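Local coordinates for putative nucleolar GTP-binding protein 1 (Plasmodium falciparum, PDB 2QU8) that binds GDP through a small GTPase-like domain and probably acts as a nucleolar GTPase, at residues A[44-47]-A[53-56]; A[125-130]-A[165-170]; A[178-183]-A[200-205]. All blocks are in the same frame, centred on the assembly; numbering follows the deposited sequence.

Contact 1. Residues A[44-47]-A[53-56]. With GDP (guanosine-5'-diphosphate), chain B.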
ATOM      1  N   SER A  44      -0.926  -5.858  11.534  1.00 23.48           N
ATOM      2  CA  SER A  44      -0.428  -5.085  12.667  1.00 23.07           C
ATOM      3  C   SER A  44      -0.527  -3.583  12.384  1.00 22.77           C
ATOM      4  O   SER A  44      -0.996  -2.815  13.219  1.00 22.34           O
ATOM      5  CB  SER A  44       1.026  -5.458  12.979  1.00 23.15           C
ATOM      6  OG  SER A  44       1.115  -6.774  13.482  1.00 23.04           O
ATOM      7  N   PHE A  45      -0.091  -3.178  11.195  1.00 22.38           N
ATOM      8  CA  PHE A  45      -0.099  -1.768  10.816  1.00 22.10           C
ATOM      9  C   PHE A  45      -1.522  -1.229  10.818  1.00 22.60           C
ATOM     10  O   PHE A  45      -1.805  -0.160  11.381  1.00 22.05           O
ATOM     11  CB  PHE A  45       0.526  -1.578   9.428  1.00 22.08           C
ATOM     12  CG  PHE A  45       0.768  -0.143   9.081  1.00 21.41           C
ATOM     13  CD1 PHE A  45       2.042   0.407   9.219  1.00 21.83           C
ATOM     14  CD2 PHE A  45      -0.274   0.664   8.657  1.00 20.48           C
ATOM     15  CE1 PHE A  45       2.276   1.761   8.911  1.00 22.94           C
ATOM     16  CE2 PHE A  45      -0.062   2.011   8.353  1.00 22.07           C
ATOM     17  CZ  PHE A  45       1.228   2.557   8.480  1.00 21.71           C
ATOM     18  N   MET A  46      -2.418  -1.984  10.186  1.00 22.33           N
ATOM     19  CA  MET A  46      -3.817  -1.610  10.139  1.00 23.37           C
ATOM     20  C   MET A  46      -4.396  -1.404  11.544  1.00 22.99           C
ATOM     21  O   MET A  46      -5.043  -0.389  11.813  1.00 22.47           O
ATOM     22  CB  MET A  46      -4.624  -2.670   9.384  1.00 22.84           C
ATOM     23  CG  MET A  46      -6.117  -2.463   9.500  1.00 23.83           C
ATOM     24  SD  MET A  46      -7.006  -3.836   8.770  1.00 25.21           S
ATOM     25  CE  MET A  46      -6.600  -5.150   9.930  1.00 25.40           C
ATOM     26  N   ASN A  47      -4.178  -2.379  12.425  1.00 23.82           N
ATOM     27  CA  ASN A  47      -4.687  -2.310  13.807  1.00 24.77           C
ATOM     28  C   ASN A  47      -4.171  -1.134  14.630  1.00 24.95           C
ATOM     29  O   ASN A  47      -4.932  -0.497  15.355  1.00 25.16           O
ATOM     30  CB  ASN A  47      -4.426  -3.617  14.544  1.00 24.98           C
ATOM     31  CG  ASN A  47      -5.380  -4.704  14.126  1.00 27.06           C
ATOM     32  OD1 ASN A  47      -4.963  -5.806  13.780  1.00 30.84           O
ATOM     33  ND2 ASN A  47      -6.672  -4.398  14.136  1.00 27.60           N
ATOM     34  N   ASN A  53     -10.283  -0.175  15.095  1.00 32.35           N
ATOM     35  CA  ASN A  53     -11.622   0.114  14.568  1.00 32.83           C
ATOM     36  C   ASN A  53     -11.743  -0.518  13.190  1.00 33.00           C
ATOM     37  O   ASN A  53     -11.577   0.142  12.169  1.00 32.71           O
ATOM     38  CB  ASN A  53     -11.919   1.618  14.526  1.00 32.96           C
ATOM     39  CG  ASN A  53     -13.348   1.928  14.072  1.00 33.71           C
ATOM     40  OD1 ASN A  53     -13.697   3.090  13.857  1.00 34.39           O
ATOM     41  ND2 ASN A  53     -14.177   0.891  13.927  1.00 33.37           N
ATOM     42  N   VAL A  54     -12.026  -1.815  13.196  1.00 33.38           N
ATOM     43  CA  VAL A  54     -11.840  -2.668  12.040  1.00 34.05           C
ATOM     44  C   VAL A  54     -13.095  -3.500  11.808  1.00 35.33           C
ATOM     45  O   VAL A  54     -13.577  -4.205  12.709  1.00 34.96           O
ATOM     46  CB  VAL A  54     -10.592  -3.588  12.224  1.00 33.96           C
ATOM     47  CG1 VAL A  54     -10.549  -4.708  11.186  1.00 32.97           C
ATOM     48  CG2 VAL A  54      -9.297  -2.766  12.185  1.00 33.43           C
ATOM     49  N   ASP A  55     -13.637  -3.388  10.600  1.00 36.31           N
ATOM     50  CA  ASP A  55     -14.734  -4.241  10.193  1.00 37.79           C
ATOM     51  C   ASP A  55     -14.177  -5.452   9.468  1.00 38.17           C
ATOM     52  O   ASP A  55     -13.372  -5.324   8.544  1.00 37.98           O
ATOM     53  CB  ASP A  55     -15.741  -3.469   9.339  1.00 37.98           C
ATOM     54  CG  ASP A  55     -16.559  -2.490  10.157  1.00 40.27           C
ATOM     55  OD1 ASP A  55     -16.665  -1.313   9.754  1.00 43.18           O
ATOM     56  OD2 ASP A  55     -17.087  -2.888  11.223  1.00 43.44           O
ATOM     57  N   VAL A  56     -14.582  -6.630   9.923  1.00 39.14           N
ATOM     58  CA  VAL A  56     -14.183  -7.877   9.291  1.00 40.09           C
ATOM     59  C   VAL A  56     -15.276  -8.258   8.310  1.00 40.88           C
ATOM     60  O   VAL A  56     -16.418  -8.509   8.699  1.00 40.85           O
ATOM     61  CB  VAL A  56     -13.933  -9.008  10.327  1.00 40.03           C
ATOM     62  CG1 VAL A  56     -13.410 -10.272   9.639  1.00 39.98           C
ATOM     63  CG2 VAL A  56     -12.953  -8.546  11.395  1.00 40.23           C
TER
HETATM   64  PB  GDP B 229       0.708  -9.753   8.147  1.00 22.92           P
HETATM   65  O1B GDP B 229       0.478 -11.238   7.917  1.00 21.35           O
HETATM   66  O2B GDP B 229       1.277  -9.155   6.890  1.00 20.98           O
HETATM   67  O3B GDP B 229      -0.635  -9.154   8.425  1.00 23.39           O
HETATM   68  O3A GDP B 229       1.735  -9.531   9.358  1.00 22.47           O
HETATM   69  PA  GDP B 229       1.326  -9.515  10.926  1.00 22.99           P
HETATM   70  O1A GDP B 229       0.336 -10.627  11.220  1.00 22.60           O
HETATM   71  O2A GDP B 229       0.770  -8.181  11.320  1.00 23.61           O
HETATM   72  O5' GDP B 229       2.750  -9.806  11.590  1.00 22.92           O
HETATM   73  C5' GDP B 229       3.362 -11.096  11.435  1.00 24.53           C
HETATM   74  C4' GDP B 229       4.293 -11.384  12.605  1.00 25.38           C
HETATM   75  O4' GDP B 229       5.264 -10.334  12.703  1.00 25.70           O
HETATM   76  C3' GDP B 229       3.552 -11.389  13.935  1.00 25.73           C
HETATM   77  O3' GDP B 229       4.137 -12.371  14.789  1.00 25.70           O
HETATM   78  C2' GDP B 229       3.811 -10.004  14.485  1.00 25.29           C
HETATM   79  O2' GDP B 229       3.673  -9.952  15.904  1.00 25.68           O
HETATM   80  C1' GDP B 229       5.227  -9.744  14.005  1.00 25.63           C
HETATM   81  N9  GDP B 229       5.574  -8.321  13.829  1.00 25.52           N
HETATM   82  C8  GDP B 229       4.756  -7.360  13.354  1.00 25.79           C
HETATM   83  N7  GDP B 229       5.403  -6.170  13.296  1.00 25.73           N
HETATM   84  C5  GDP B 229       6.660  -6.370  13.739  1.00 25.35           C
HETATM   85  C6  GDP B 229       7.868  -5.532  13.928  1.00 25.38           C
HETATM   86  O6  GDP B 229       7.834  -4.312  13.649  1.00 25.62           O
HETATM   87  N1  GDP B 229       8.977  -6.117  14.416  1.00 25.57           N
HETATM   88  C2  GDP B 229       9.029  -7.431  14.723  1.00 26.22           C
HETATM   89  N2  GDP B 229      10.189  -7.949  15.203  1.00 25.98           N
HETATM   90  N3  GDP B 229       7.957  -8.256  14.562  1.00 26.31           N
HETATM   91  C4  GDP B 229       6.771  -7.793  14.081  1.00 25.23           C
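Apolar contact joins Met46 and Val54 tip to tip: the methyl CE of Met46 comes within 4.2 Å of CG1 of Val54. CG of Met46 lies anti to its backbone N (chi1 170°), and the bend at the sulfur (chi3 68°) sets the terminal methyl. A long, flexible thioether suits this place, since it can span from the helix to the edge strand; Tyr67 on strand 66-73 touches both side chains. Val54, branched at CB as strand residues often are, turns its other methyl, CG2, to the side chain of Asn47, which crosses it at about a right angle.

Polar contact belongs to the nucleotide. Both bonds from Ser44 go to one alpha-phosphate oxygen: its backbone N donates to O2A of GDP over 2.9 Å, bent to 144°, and its hydroxyl OG donates to the same O2A over 2.6 Å. A small hydroxyl residue fits here because OG, beside its own backbone N, can share the acceptor. Gly41, Lys42 and Ser43 also bind GDP, consistent with a P-loop (Walker A) leading into helix 42-49, the phosphate-binding element of a GTPase fold.

Contact 2. Residues A[125-130]-A[165-170]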
ATOM      1  N   THR A 125      13.136 -13.332   1.500  1.00 27.35           N
ATOM      2  CA  THR A 125      14.222 -12.351   1.483  1.00 27.58           C
ATOM      3  C   THR A 125      13.709 -11.015   0.961  1.00 27.48           C
ATOM      4  O   THR A 125      12.650 -10.942   0.346  1.00 27.08           O
ATOM      5  CB  THR A 125      15.416 -12.789   0.603  1.00 27.45           C
ATOM      6  OG1 THR A 125      14.979 -12.939  -0.746  1.00 26.53           O
ATOM      7  CG2 THR A 125      16.031 -14.094   1.099  1.00 27.71           C
ATOM      8  N   ILE A 126      14.476  -9.959   1.199  1.00 27.83           N
ATOM      9  CA  ILE A 126      14.142  -8.663   0.640  1.00 28.65           C
ATOM     10  C   ILE A 126      13.946  -8.751  -0.882  1.00 28.56           C
ATOM     11  O   ILE A 126      12.995  -8.188  -1.407  1.00 28.80           O
ATOM     12  CB  ILE A 126      15.188  -7.596   1.035  1.00 28.83           C
ATOM     13  CG1 ILE A 126      15.023  -7.257   2.525  1.00 28.91           C
ATOM     14  CG2 ILE A 126      15.047  -6.352   0.146  1.00 29.38           C
ATOM     15  CD1 ILE A 126      16.248  -6.648   3.201  1.00 28.57           C
ATOM     16  N   LYS A 127      14.812  -9.497  -1.571  1.00 28.89           N
ATOM     17  CA  LYS A 127      14.731  -9.646  -3.037  1.00 29.25           C
ATOM     18  C   LYS A 127      13.457 -10.349  -3.486  1.00 28.97           C
ATOM     19  O   LYS A 127      12.854  -9.967  -4.498  1.00 29.23           O
ATOM     20  CB  LYS A 127      15.962 -10.387  -3.588  1.00 29.12           C
ATOM     21  CG  LYS A 127      15.931 -10.629  -5.103  1.00 29.63           C
ATOM     22  CD  LYS A 127      17.189 -11.346  -5.589  1.00 31.23           C
ATOM     23  CE  LYS A 127      17.200 -11.493  -7.113  1.00 35.42           C
ATOM     24  NZ  LYS A 127      17.096 -10.163  -7.815  1.00 38.26           N
ATOM     25  N   GLU A 128      13.056 -11.383  -2.745  1.00 28.40           N
ATOM     26  CA  GLU A 128      11.809 -12.094  -3.035  1.00 28.42           C
ATOM     27  C   GLU A 128      10.600 -11.178  -2.794  1.00 28.02           C
ATOM     28  O   GLU A 128       9.606 -11.250  -3.516  1.00 28.23           O
ATOM     29  CB  GLU A 128      11.698 -13.372  -2.194  1.00 28.26           C
ATOM     30  CG  GLU A 128      12.680 -14.467  -2.596  1.00 28.85           C
ATOM     31  CD  GLU A 128      12.669 -15.662  -1.654  1.00 29.30           C
ATOM     32  OE1 GLU A 128      12.719 -15.458  -0.428  1.00 28.72           O
ATOM     33  OE2 GLU A 128      12.616 -16.813  -2.145  1.00 31.36           O
ATOM     34  N   GLN A 129      10.699 -10.314  -1.786  1.00 27.81           N
ATOM     35  CA  GLN A 129       9.634  -9.346  -1.499  1.00 27.54           C
ATOM     36  C   GLN A 129       9.573  -8.237  -2.554  1.00 27.76           C
ATOM     37  O   GLN A 129       8.496  -7.771  -2.906  1.00 27.55           O
ATOM     38  CB  GLN A 129       9.786  -8.758  -0.098  1.00 27.27           C
ATOM     39  CG  GLN A 129       9.605  -9.777   1.021  1.00 27.20           C
ATOM     40  CD  GLN A 129       9.854  -9.187   2.391  1.00 26.95           C
ATOM     41  OE1 GLN A 129       9.050  -8.398   2.892  1.00 27.37           O
ATOM     42  NE2 GLN A 129      10.965  -9.575   3.012  1.00 26.65           N
ATOM     43  N   ILE A 130      10.730  -7.817  -3.056  1.00 28.28           N
ATOM     44  CA  ILE A 130      10.764  -6.848  -4.153  1.00 28.84           C
ATOM     45  C   ILE A 130      10.218  -7.475  -5.446  1.00 29.66           C
ATOM     46  O   ILE A 130       9.423  -6.858  -6.157  1.00 29.58           O
ATOM     47  CB  ILE A 130      12.170  -6.239  -4.341  1.00 28.69           C
ATOM     48  CG1 ILE A 130      12.487  -5.285  -3.177  1.00 28.58           C
ATOM     49  CG2 ILE A 130      12.249  -5.490  -5.657  1.00 28.58           C
ATOM     50  CD1 ILE A 130      13.905  -4.678  -3.198  1.00 28.33           C
ATOM     51  N   LYS A 165      20.170  -2.695  -1.121  1.00 45.30           N
ATOM     52  CA  LYS A 165      20.035  -1.236  -1.245  1.00 45.22           C
ATOM     53  C   LYS A 165      19.875  -0.780  -2.693  1.00 45.05           C
ATOM     54  O   LYS A 165      19.085   0.121  -2.979  1.00 44.94           O
ATOM     55  CB  LYS A 165      21.223  -0.513  -0.607  1.00 45.33           C
ATOM     56  CG  LYS A 165      21.072  -0.282   0.878  1.00 46.00           C
ATOM     57  CD  LYS A 165      22.278   0.424   1.456  1.00 46.99           C
ATOM     58  CE  LYS A 165      22.044   0.781   2.915  1.00 48.22           C
ATOM     59  NZ  LYS A 165      23.329   1.035   3.642  1.00 49.53           N
ATOM     60  N   LEU A 166      20.622  -1.407  -3.599  1.00 44.84           N
ATOM     61  CA  LEU A 166      20.542  -1.068  -5.020  1.00 44.79           C
ATOM     62  C   LEU A 166      19.307  -1.651  -5.697  1.00 44.45           C
ATOM     63  O   LEU A 166      18.832  -1.099  -6.687  1.00 44.54           O
ATOM     64  CB  LEU A 166      21.825  -1.467  -5.757  1.00 44.91           C
ATOM     65  CG  LEU A 166      22.974  -0.461  -5.601  1.00 45.44           C
ATOM     66  CD1 LEU A 166      24.302  -1.147  -5.321  1.00 46.52           C
ATOM     67  CD2 LEU A 166      23.077   0.459  -6.820  1.00 46.19           C
ATOM     68  N   LEU A 167      18.796  -2.765  -5.167  1.00 44.35           N
ATOM     69  CA  LEU A 167      17.501  -3.314  -5.602  1.00 44.22           C
ATOM     70  C   LEU A 167      16.356  -2.373  -5.234  1.00 43.99           C
ATOM     71  O   LEU A 167      15.455  -2.137  -6.041  1.00 43.89           O
ATOM     72  CB  LEU A 167      17.248  -4.694  -4.987  1.00 44.17           C
ATOM     73  CG  LEU A 167      17.880  -5.915  -5.656  1.00 44.74           C
ATOM     74  CD1 LEU A 167      17.780  -7.126  -4.728  1.00 44.63           C
ATOM     75  CD2 LEU A 167      17.238  -6.200  -7.009  1.00 44.25           C
ATOM     76  N   ILE A 168      16.404  -1.851  -4.007  1.00 43.96           N
ATOM     77  CA  ILE A 168      15.467  -0.827  -3.528  1.00 44.06           C
ATOM     78  C   ILE A 168      15.566   0.452  -4.369  1.00 44.46           C
ATOM     79  O   ILE A 168      14.547   1.001  -4.791  1.00 44.27           O
ATOM     80  CB  ILE A 168      15.679  -0.519  -2.013  1.00 43.97           C
ATOM     81  CG1 ILE A 168      15.289  -1.736  -1.163  1.00 43.49           C
ATOM     82  CG2 ILE A 168      14.882   0.716  -1.582  1.00 43.54           C
ATOM     83  CD1 ILE A 168      15.849  -1.727   0.256  1.00 43.66           C
ATOM     84  N   LYS A 169      16.796   0.909  -4.617  1.00 45.18           N
ATOM     85  CA  LYS A 169      17.041   2.072  -5.477  1.00 45.77           C
ATOM     86  C   LYS A 169      16.513   1.857  -6.897  1.00 46.03           C
ATOM     87  O   LYS A 169      15.941   2.775  -7.492  1.00 45.91           O
ATOM     88  CB  LYS A 169      18.530   2.430  -5.512  1.00 45.88           C
ATOM     89  CG  LYS A 169      18.854   3.629  -6.398  1.00 46.58           C
ATOM     90  CD  LYS A 169      20.239   4.192  -6.111  1.00 47.05           C
ATOM     91  CE  LYS A 169      20.844   4.856  -7.343  1.00 47.72           C
ATOM     92  NZ  LYS A 169      19.895   5.754  -8.071  1.00 48.32           N
ATOM     93  N   GLN A 170      16.690   0.645  -7.425  1.00 46.49           N
ATOM     94  CA  GLN A 170      16.170   0.294  -8.752  1.00 47.11           C
ATOM     95  C   GLN A 170      14.652   0.455  -8.883  1.00 47.07           C
ATOM     96  O   GLN A 170      14.143   0.678  -9.984  1.00 47.26           O
ATOM     97  CB  GLN A 170      16.575  -1.126  -9.145  1.00 47.25           C
ATOM     98  CG  GLN A 170      17.918  -1.220  -9.842  1.00 48.65           C
ATOM     99  CD  GLN A 170      18.018  -2.439 -10.741  1.00 51.03           C
ATOM    100  OE1 GLN A 170      17.358  -3.457 -10.507  1.00 52.28           O
ATOM    101  NE2 GLN A 170      18.847  -2.342 -11.780  1.00 51.51           N
TER
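Two neighbouring helices of the nucleotide-binding domain, 126-137 and 162-174, pack side by side here, and Ile130 meets Leu167 and Ile168 between them. The methyl CD1 of Ile130 does the touching: it stands 3.8 Å from CB of Leu167 and equally 3.8 Å from CG1 of Ile168. Its chain runs at an oblique angle to Leu167 but nearly at a right angle to Ile168. With CG1 beside the backbone N (chi1 -71°) and CD1 extended beyond it, Ile130 reaches the second helix with its longer branch. Isoleucine suits this buried place, where Ile116 of strand 110-117 and Ile171 of the second helix also touch it.

Farther out, Leu167 sets its two methyls against Lys127, the side chains crossing at a slant. CD1 of Leu167 lies 3.9 Å from CB of Lys127, while CD2 comes within 4.0 Å of NZ, because the lysine chain is extended until a bend at its last torsion (chi4 58°). Lysine fits such a border: its methylenes cover the leucine, and its ammonium group, though curled back to CD2, belongs to an exposed residue.

Both helices are crossover connections in an alpha/beta fold of the small GTPase type, each leading to the next parallel strand, and the short segments run within 13° of parallel with axes 10.4 Å apart. The first helix starts with a capping box. Glu128 N donates to OG1 of Thr125 over 3.2 Å, and in return Thr125 N donates to OE1 of Glu128 over 2.9 Å, a nearly straight bond on the anti lone pair. Threonine can accept and glutamate can fold back, so two amide hydrogens at the helix start find partners. One turn on, Gln129 is buried and its OE1 accepts from Asp117 N, tying the helix to strand 110-117.

Contact 3. Residues A[178-183]-A[200-205]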
ATOM      1  N   PRO A 178       4.344   7.582  -8.733  1.00 46.50           N
ATOM      2  CA  PRO A 178       5.027   8.361  -7.698  1.00 45.72           C
ATOM      3  C   PRO A 178       5.192   7.529  -6.417  1.00 44.99           C
ATOM      4  O   PRO A 178       4.231   6.919  -5.942  1.00 44.73           O
ATOM      5  CB  PRO A 178       4.099   9.561  -7.478  1.00 45.91           C
ATOM      6  CG  PRO A 178       2.785   9.151  -8.011  1.00 46.12           C
ATOM      7  CD  PRO A 178       3.038   8.158  -9.097  1.00 46.58           C
ATOM      8  N   ILE A 179       6.413   7.491  -5.889  1.00 44.07           N
ATOM      9  CA  ILE A 179       6.767   6.587  -4.801  1.00 43.19           C
ATOM     10  C   ILE A 179       7.512   7.296  -3.680  1.00 42.58           C
ATOM     11  O   ILE A 179       8.412   8.095  -3.940  1.00 42.75           O
ATOM     12  CB  ILE A 179       7.602   5.371  -5.323  1.00 43.35           C
ATOM     13  CG1 ILE A 179       6.669   4.265  -5.816  1.00 43.19           C
ATOM     14  CG2 ILE A 179       8.548   4.815  -4.245  1.00 43.12           C
ATOM     15  CD1 ILE A 179       7.298   2.882  -5.830  1.00 43.14           C
ATOM     16  N   LYS A 180       7.132   6.994  -2.437  1.00 41.45           N
ATOM     17  CA  LYS A 180       7.894   7.424  -1.263  1.00 40.42           C
ATOM     18  C   LYS A 180       8.308   6.230  -0.401  1.00 39.44           C
ATOM     19  O   LYS A 180       7.704   5.158  -0.484  1.00 39.02           O
ATOM     20  CB  LYS A 180       7.100   8.442  -0.425  1.00 40.78           C
ATOM     21  CG  LYS A 180       6.762   9.758  -1.132  1.00 41.94           C
ATOM     22  CD  LYS A 180       8.008  10.472  -1.664  1.00 44.21           C
ATOM     23  CE  LYS A 180       7.658  11.460  -2.777  1.00 45.71           C
ATOM     24  NZ  LYS A 180       8.875  12.030  -3.458  1.00 46.89           N
ATOM     25  N   PHE A 181       9.343   6.419   0.417  1.00 38.18           N
ATOM     26  CA  PHE A 181       9.805   5.383   1.336  1.00 37.67           C
ATOM     27  C   PHE A 181       9.459   5.763   2.768  1.00 36.71           C
ATOM     28  O   PHE A 181       9.427   6.947   3.102  1.00 36.58           O
ATOM     29  CB  PHE A 181      11.321   5.158   1.213  1.00 37.71           C
ATOM     30  CG  PHE A 181      11.763   4.560  -0.107  1.00 38.17           C
ATOM     31  CD1 PHE A 181      10.930   3.718  -0.835  1.00 38.12           C
ATOM     32  CD2 PHE A 181      13.046   4.800  -0.593  1.00 38.80           C
ATOM     33  CE1 PHE A 181      11.346   3.160  -2.041  1.00 38.13           C
ATOM     34  CE2 PHE A 181      13.473   4.239  -1.797  1.00 38.74           C
ATOM     35  CZ  PHE A 181      12.618   3.418  -2.523  1.00 38.31           C
ATOM     36  N   SER A 182       9.185   4.758   3.601  1.00 35.54           N
ATOM     37  CA  SER A 182       8.939   4.950   5.033  1.00 34.52           C
ATOM     38  C   SER A 182       9.481   3.756   5.803  1.00 33.70           C
ATOM     39  O   SER A 182       9.199   2.620   5.447  1.00 33.77           O
ATOM     40  CB  SER A 182       7.442   5.080   5.332  1.00 34.64           C
ATOM     41  OG  SER A 182       6.942   6.372   5.035  1.00 35.74           O
ATOM     42  N   SER A 183      10.245   4.012   6.857  1.00 32.66           N
ATOM     43  CA  SER A 183      10.750   2.947   7.723  1.00 32.13           C
ATOM     44  C   SER A 183      10.058   2.986   9.078  1.00 31.32           C
ATOM     45  O   SER A 183       9.818   4.063   9.628  1.00 31.00           O
ATOM     46  CB  SER A 183      12.267   3.065   7.898  1.00 32.13           C
ATOM     47  OG  SER A 183      12.914   3.024   6.637  1.00 33.47           O
ATOM     48  N   CYS A 200      -1.039   9.369   3.421  1.00 38.62           N
ATOM     49  CA  CYS A 200      -2.147  10.308   3.259  1.00 39.47           C
ATOM     50  C   CYS A 200      -1.803  11.477   2.334  1.00 39.83           C
ATOM     51  O   CYS A 200      -2.536  11.745   1.386  1.00 40.06           O
ATOM     52  CB  CYS A 200      -2.620  10.812   4.623  1.00 39.35           C
ATOM     53  SG  CYS A 200      -3.347   9.504   5.644  1.00 40.32           S
ATOM     54  N   GLU A 201      -0.681  12.142   2.599  1.00 40.32           N
ATOM     55  CA  GLU A 201      -0.239  13.269   1.774  1.00 40.93           C
ATOM     56  C   GLU A 201       0.128  12.892   0.333  1.00 40.78           C
ATOM     57  O   GLU A 201      -0.087  13.692  -0.577  1.00 40.48           O
ATOM     58  CB  GLU A 201       0.888  14.054   2.461  1.00 41.25           C
ATOM     59  CG  GLU A 201       0.467  15.458   2.974  1.00 43.67           C
ATOM     60  CD  GLU A 201      -0.444  15.428   4.206  1.00 46.00           C
ATOM     61  OE1 GLU A 201       0.078  15.557   5.338  1.00 47.65           O
ATOM     62  OE2 GLU A 201      -1.679  15.281   4.048  1.00 47.01           O
ATOM     63  N   LEU A 202       0.658  11.682   0.121  1.00 40.52           N
ATOM     64  CA  LEU A 202       0.875  11.174  -1.237  1.00 40.74           C
ATOM     65  C   LEU A 202      -0.449  11.048  -1.984  1.00 40.83           C
ATOM     66  O   LEU A 202      -0.519  11.310  -3.188  1.00 40.16           O
ATOM     67  CB  LEU A 202       1.590   9.818  -1.241  1.00 40.70           C
ATOM     68  CG  LEU A 202       3.029   9.686  -1.755  1.00 41.70           C
ATOM     69  CD1 LEU A 202       3.288   8.226  -2.121  1.00 42.27           C
ATOM     70  CD2 LEU A 202       3.338  10.582  -2.961  1.00 41.35           C
ATOM     71  N   LEU A 203      -1.489  10.643  -1.255  1.00 41.17           N
ATOM     72  CA  LEU A 203      -2.839  10.549  -1.800  1.00 42.01           C
ATOM     73  C   LEU A 203      -3.346  11.931  -2.206  1.00 42.52           C
ATOM     74  O   LEU A 203      -3.823  12.116  -3.328  1.00 42.53           O
ATOM     75  CB  LEU A 203      -3.798   9.932  -0.770  1.00 41.87           C
ATOM     76  CG  LEU A 203      -4.871   8.922  -1.208  1.00 41.66           C
ATOM     77  CD1 LEU A 203      -6.022   8.916  -0.214  1.00 40.29           C
ATOM     78  CD2 LEU A 203      -5.380   9.144  -2.623  1.00 40.53           C
ATOM     79  N   LYS A 204      -3.231  12.894  -1.290  1.00 43.44           N
ATOM     80  CA  LYS A 204      -3.645  14.276  -1.554  1.00 44.30           C
ATOM     81  C   LYS A 204      -3.012  14.769  -2.850  1.00 44.77           C
ATOM     82  O   LYS A 204      -3.716  15.165  -3.777  1.00 44.80           O
ATOM     83  CB  LYS A 204      -3.262  15.207  -0.396  1.00 44.38           C
ATOM     84  CG  LYS A 204      -3.688  14.755   1.012  1.00 45.31           C
ATOM     85  CD  LYS A 204      -5.196  14.872   1.269  1.00 45.86           C
ATOM     86  CE  LYS A 204      -5.944  13.590   0.887  1.00 46.83           C
ATOM     87  NZ  LYS A 204      -5.393  12.374   1.579  1.00 46.37           N
ATOM     88  N   ASN A 205      -1.683  14.705  -2.915  1.00 45.57           N
ATOM     89  CA  ASN A 205      -0.936  15.159  -4.088  1.00 46.67           C
ATOM     90  C   ASN A 205      -1.381  14.508  -5.394  1.00 47.30           C
ATOM     91  O   ASN A 205      -1.435  15.170  -6.433  1.00 47.40           O
ATOM     92  CB  ASN A 205       0.568  14.978  -3.877  1.00 46.68           C
ATOM     93  CG  ASN A 205       1.103  15.820  -2.726  1.00 47.24           C
ATOM     94  OD1 ASN A 205       2.061  15.431  -2.058  1.00 48.17           O
ATOM     95  ND2 ASN A 205       0.484  16.977  -2.485  1.00 48.17           N
TER
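CG of Lys180 lies beside its backbone N, and a bend at chi2 (-56°) turns the rest of the chain away, so that CG rests against Leu202 while the ammonium end leads off from the helix. Leu202 has a chi1 of -111°, well off the usual staggered values; its fork faces the strand. CG of Lys180 sits 3.8 Å from CG of Leu202, 3.9 Å from CD1 and 4.0 Å from CD2, a methylene set against the whole branch point.

CD1 of Leu202 reaches further, to the backbone at the start of the strand: it lies 4.0 Å from N of Lys180 and, just before the strand, 4.1 Å from O of Pro178. The CB of Pro178 points toward the helix, where Asp206 touches the proline. Leucine suits the helix side because its forked end can cover both the backbone and a neighbouring side chain; Val146 and Ser144 border it as well.

Strand 179-183 is an outermost strand of the sheet, bonded through its backbone to strand 145-150, and helix 192-222 packs on one of its faces. On the other face Phe181 meets Phe149 edge-to-face and also touches helix 162-174, so that this edge strand is sandwiched between helices, as in the alpha/beta GTPase fold.

Within the helix, NZ of Lys204 donates to O of Cys200 over 2.9 Å from above the carbonyl plane, while N of Lys204 makes the regular helical bond to that same oxygen. NZ also bonds to the hydroxyl of Tyr78. Across the contact itself, the chemistry is dispersive and desolvating: lysine methylenes and peptide atoms meet one buried leucine, and the lysine charge is carried outward.

How the contacts relate
All three contacts are partly buried and rest on van der Waals packing across their segments, yet they differ in setting. Contact 1 is the one at the nucleotide, pairing a hydrophobic touch with phosphate binding, and reaches the sheet at its 54-57 edge. Contact 3 lies at the other outermost strand, 179-183, about 20 Å away between centres. Contact 2 joins two helices and makes no phosphate contact; its polar bonds cap a helix start. Contacts 2 and 3 meet directly, with CG2 of Ile168 3.6 Å from CZ of Phe181, as helix 162-174 leads into strand 179-183. In both, lysine methylenes lie against a leucine, partly exposed in contact 2 and buried in contact 3, whereas contact 1 uses a methionine.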